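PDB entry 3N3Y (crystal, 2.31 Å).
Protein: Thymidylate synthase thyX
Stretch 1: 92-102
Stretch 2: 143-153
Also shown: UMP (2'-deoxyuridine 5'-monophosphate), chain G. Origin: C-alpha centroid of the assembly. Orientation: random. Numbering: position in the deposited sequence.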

# COMPACT_ATOMS: atom_id res chain seq x y z
N SER A 92 -17.83 -10.46 11.92
CA SER A 92 -18.80 -9.55 11.31
C SER A 92 -20.09 -9.48 12.12
O SER A 92 -20.77 -10.48 12.31
N SER A 93 -20.43 -8.28 12.58
CA SER A 93 -21.69 -8.10 13.28
C SER A 93 -22.89 -8.38 12.35
O SER A 93 -23.94 -8.81 12.82
N ARG A 94 -22.74 -8.12 11.06
CA ARG A 94 -23.81 -8.41 10.10
C ARG A 94 -24.19 -9.90 10.10
O ARG A 94 -25.31 -10.25 9.74
N TYR A 95 -23.28 -10.77 10.50
CA TYR A 95 -23.56 -12.20 10.43
C TYR A 95 -23.46 -12.96 11.75
O TYR A 95 -23.65 -14.17 11.76
N THR A 96 -23.18 -12.27 12.84
CA THR A 96 -23.00 -12.96 14.12
C THR A 96 -23.86 -12.40 15.26
O THR A 96 -23.80 -12.91 16.38
N LEU A 97 -24.62 -11.34 14.99
CA LEU A 97 -25.38 -10.66 16.05
C LEU A 97 -26.42 -11.55 16.72
O LEU A 97 -26.78 -11.34 17.87
N ARG A 98 -26.90 -12.55 15.99
CA ARG A 98 -27.88 -13.51 16.51
C ARG A 98 -27.38 -14.26 17.77
O ARG A 98 -28.17 -14.90 18.48
N GLU A 99 -26.08 -14.17 18.04
CA GLU A 99 -25.53 -14.68 19.29
C GLU A 99 -26.27 -14.14 20.53
O GLU A 99 -26.24 -14.76 21.60
N LEU A 100 -26.92 -12.98 20.38
CA LEU A 100 -27.64 -12.33 21.49
C LEU A 100 -29.07 -12.86 21.66
O LEU A 100 -29.68 -12.70 22.71
N LYS A 101 -29.60 -13.46 20.60
CA LYS A 101 -30.94 -14.01 20.61
C LYS A 101 -31.10 -14.98 21.77
O LYS A 101 -32.18 -15.11 22.35
N GLU A 102 -30.00 -15.63 22.13
CA GLU A 102 -30.05 -16.77 23.04
C GLU A 102 -29.84 -16.45 24.51
O GLU A 102 -29.93 -17.33 25.36
N LEU A 143 -34.13 -5.91 20.40
CA LEU A 143 -34.39 -5.78 18.97
C LEU A 143 -34.26 -7.11 18.26
O LEU A 143 -35.09 -7.47 17.43
N LEU A 144 -33.21 -7.83 18.61
CA LEU A 144 -32.89 -9.11 17.99
C LEU A 144 -33.78 -10.26 18.45
O LEU A 144 -34.04 -11.20 17.68
N SER A 145 -34.24 -10.20 19.70
CA SER A 145 -34.75 -11.38 20.39
C SER A 145 -36.27 -11.41 20.47
O SER A 145 -36.89 -12.47 20.39
N GLU A 146 -36.87 -10.24 20.62
CA GLU A 146 -38.30 -10.16 20.76
C GLU A 146 -38.95 -9.70 19.45
O GLU A 146 -39.99 -10.21 19.06
N HIS A 147 -38.32 -8.77 18.76
CA HIS A 147 -38.86 -8.28 17.49
C HIS A 147 -38.25 -8.98 16.27
O HIS A 147 -38.67 -8.76 15.14
N ASN A 148 -37.24 -9.80 16.51
CA ASN A 148 -36.58 -10.52 15.43
C ASN A 148 -36.17 -9.63 14.24
O ASN A 148 -36.37 -10.01 13.09
N ILE A 149 -35.60 -8.47 14.53
CA ILE A 149 -35.15 -7.58 13.46
C ILE A 149 -33.82 -8.08 12.89
O ILE A 149 -33.01 -8.65 13.61
N LYS A 150 -33.65 -7.92 11.58
CA LYS A 150 -32.43 -8.36 10.90
C LYS A 150 -31.17 -7.70 11.47
O LYS A 150 -31.20 -6.54 11.89
N ASN A 151 -30.07 -8.45 11.47
CA ASN A 151 -28.76 -7.94 11.88
C ASN A 151 -28.37 -6.61 11.24
O ASN A 151 -27.92 -5.70 11.94
N ASP A 152 -28.54 -6.51 9.91
CA ASP A 152 -28.20 -5.30 9.14
C ASP A 152 -28.86 -4.01 9.65
O ASP A 152 -28.34 -2.92 9.41
N LEU A 153 -30.01 -4.14 10.30
CA LEU A 153 -30.74 -3.01 10.85
C LEU A 153 -30.43 -2.87 12.32
O LEU A 153 -30.20 -1.77 12.83

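The strongest link between the stretches is a two-pronged salt bridge. Arg94 NE donates to Asp152 OD1 at 2.9 Å and Arg94 NH2 to Asp152 OD2 at 3.0 Å, so the carboxylate meets the edge of the guanidinium close to its plane. Both side chains leave the backbone sideways and bend nearer at their ends: Arg94 starts m, t, p, while Asp152 is m with a nearly flat chi2 of 10°. The same guanidinium also serves the nucleotide, with Arg94 NH1 donating to UMP O4 at 2.8 Å. Asp152 thus braces an arginine that also bonds the base, while the start of stretch 1 grips the phosphate: Ser92 OG (t) donates to UMP OP2 at 2.5 Å and Ser93 OG (p) to UMP OP1 at 2.6 Å.

Asn151 points toward stretch 1 and, as an m rotamer, uses its amide to tie down the backbone, ND2 donating to Arg94 O at 3.1 Å. That carbonyl also accepts from water 1, at 3.0 Å from Arg94 O; the water's other donation, to Asp152 OD1 at 2.6 Å, closes a bridge beside the salt bridge. The other end of the amide, Asn151 OD1, rests 3.4 Å from Leu97 CB.

Farther along, leucines carry most of the packing. Leu144 (m, t) points in between two leucines that point back: Leu144 CD1 lies 4.2 Å from Leu97 CB, 3.7 Å from Leu100 CD1 and 3.4 Å from Leu97 O. Leu100 is also m, t, whereas chi1 of Leu97 sits off the wells at -96°.

Lys101 finishes the contact mainly through its aliphatic stem. Lys101 CD packs 3.4 Å from Leu144 O, and Lys101 CE reaches 3.5 Å from Asn148 ND2. Ser145 OG (t) adds a weak hydrogen bond to Lys101 O at 3.4 Å. The rule is economical: charge beside the ligand, an amide on the backbone, leucines beyond.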

# COMPACT_ATOMS: atom_id res chain seq x y z
CB SER A 92 -19.10 -10.00 9.89
OG SER A 92 -20.11 -9.22 9.30
CB SER A 93 -21.79 -6.69 13.87
OG SER A 93 -22.01 -5.73 12.84
CB ARG A 94 -23.43 -7.98 8.68
CG ARG A 94 -23.10 -6.50 8.50
CD ARG A 94 -22.76 -6.20 7.03
NE ARG A 94 -23.93 -6.36 6.16
CZ ARG A 94 -23.86 -6.71 4.88
NH1 ARG A 94 -22.69 -6.94 4.30
NH2 ARG A 94 -24.97 -6.83 4.16
CB TYR A 95 -22.73 -12.86 9.32
CG TYR A 95 -23.26 -12.47 7.95
CD1 TYR A 95 -24.47 -12.99 7.49
CD2 TYR A 95 -22.59 -11.54 7.15
CE1 TYR A 95 -24.99 -12.63 6.25
CE2 TYR A 95 -23.10 -11.17 5.91
CZ TYR A 95 -24.30 -11.72 5.47
OH TYR A 95 -24.82 -11.35 4.24
CB THR A 96 -21.54 -12.89 14.59
OG1 THR A 96 -21.20 -11.51 14.77
CG2 THR A 96 -20.59 -13.53 13.57
CB LEU A 97 -26.03 -9.37 15.54
CG LEU A 97 -25.22 -8.10 15.82
CD1 LEU A 97 -26.00 -6.82 15.45
CD2 LEU A 97 -24.77 -8.05 17.28
CB ARG A 98 -28.27 -14.48 15.41
CG ARG A 98 -29.61 -14.19 14.76
CD ARG A 98 -30.57 -15.29 15.17
NE ARG A 98 -29.83 -16.54 15.41
CZ ARG A 98 -30.23 -17.52 16.22
NH1 ARG A 98 -31.38 -17.42 16.89
NH2 ARG A 98 -29.48 -18.61 16.36
CB GLU A 99 -24.04 -14.33 19.39
CG GLU A 99 -23.74 -12.84 19.59
CD GLU A 99 -22.27 -12.50 19.38
OE1 GLU A 99 -21.46 -13.44 19.22
OE2 GLU A 99 -21.91 -11.29 19.37
CB LEU A 100 -27.71 -10.81 21.28
CG LEU A 100 -26.47 -9.94 21.50
CD1 LEU A 100 -26.82 -8.46 21.35
CD2 LEU A 100 -25.87 -10.21 22.87
CB LYS A 101 -31.18 -14.75 19.29
CG LYS A 101 -32.54 -15.39 19.17
CD LYS A 101 -33.56 -14.42 18.62
CE LYS A 101 -34.83 -15.16 18.26
NZ LYS A 101 -34.52 -16.32 17.37
CB GLU A 102 -29.03 -17.82 22.57
CG GLU A 102 -29.45 -18.56 21.28
CD GLU A 102 -28.46 -18.38 20.12
OE1 GLU A 102 -27.26 -18.69 20.28
OE2 GLU A 102 -28.91 -17.96 19.02
CB LEU A 143 -33.42 -4.78 18.32
CG LEU A 143 -33.56 -3.32 18.75
CD1 LEU A 143 -32.38 -2.50 18.20
CD2 LEU A 143 -34.90 -2.74 18.31
CB LEU A 144 -31.44 -9.49 18.31
CG LEU A 144 -30.37 -8.58 17.74
CD1 LEU A 144 -29.04 -8.86 18.41
CD2 LEU A 144 -30.27 -8.76 16.24
CB SER A 145 -34.17 -11.44 21.80
OG SER A 145 -34.49 -12.67 22.42
CB GLU A 146 -38.66 -9.25 21.94
CG GLU A 146 -37.79 -9.55 23.18
CD GLU A 146 -38.42 -9.09 24.50
OE1 GLU A 146 -39.50 -8.45 24.45
OE2 GLU A 146 -37.84 -9.37 25.58
CB HIS A 147 -38.68 -6.77 17.39
CG HIS A 147 -39.11 -6.03 18.61
ND1 HIS A 147 -40.44 -5.83 18.92
CD2 HIS A 147 -38.40 -5.46 19.61
CE1 HIS A 147 -40.52 -5.15 20.06
NE2 HIS A 147 -39.30 -4.92 20.49
CB ASN A 148 -37.46 -11.66 14.93
CG ASN A 148 -37.37 -12.88 15.82
OD1 ASN A 148 -38.16 -13.04 16.76
ND2 ASN A 148 -36.40 -13.74 15.53
CB ILE A 149 -35.09 -6.12 13.95
CG1 ILE A 149 -36.50 -5.67 14.37
CG2 ILE A 149 -34.52 -5.18 12.87
CD1 ILE A 149 -36.51 -4.60 15.41
CB LYS A 150 -32.53 -8.03 9.41
CG LYS A 150 -33.59 -8.82 8.66
CD LYS A 150 -33.04 -9.17 7.28
CE LYS A 150 -33.83 -10.27 6.61
NZ LYS A 150 -33.06 -10.85 5.48
CB ASN A 151 -27.68 -8.96 11.60
CG ASN A 151 -27.80 -10.20 12.47
OD1 ASN A 151 -28.55 -10.22 13.45
ND2 ASN A 151 -27.03 -11.23 12.13
CB ASP A 152 -28.54 -5.47 7.65
CG ASP A 152 -27.44 -6.20 6.86
OD1 ASP A 152 -26.49 -6.74 7.49
OD2 ASP A 152 -27.51 -6.23 5.60
CB LEU A 153 -32.26 -3.19 10.69
CG LEU A 153 -32.79 -3.32 9.26
CD1 LEU A 153 -34.30 -3.54 9.27
CD2 LEU A 153 -32.41 -2.10 8.42
N1 UMP G . -16.86 -5.55 6.89
C2 UMP G . -17.02 -4.73 5.79
N3 UMP G . -18.17 -4.85 5.03
C4 UMP G . -19.14 -5.78 5.38
C5 UMP G . -18.97 -6.61 6.49
C6 UMP G . -17.82 -6.48 7.24
O2 UMP G . -16.15 -3.91 5.50
O4 UMP G . -20.16 -5.86 4.70
C1' UMP G . -15.65 -5.40 7.70
C2' UMP G . -15.81 -4.10 8.50
C3' UMP G . -15.34 -4.48 9.89
C4' UMP G . -15.59 -5.97 9.98
O3' UMP G . -13.96 -4.23 9.99
O4' UMP G . -15.55 -6.44 8.65
C5' UMP G . -16.96 -6.30 10.59
O5' UMP G . -17.91 -5.41 10.06
P UMP G . -19.49 -5.47 10.34
OP1 UMP G . -19.65 -5.30 11.82
OP2 UMP G . -20.09 -6.76 9.82
OP3 UMP G . -20.17 -4.36 9.61
O HOH W 1 -26.68 -9.31 7.25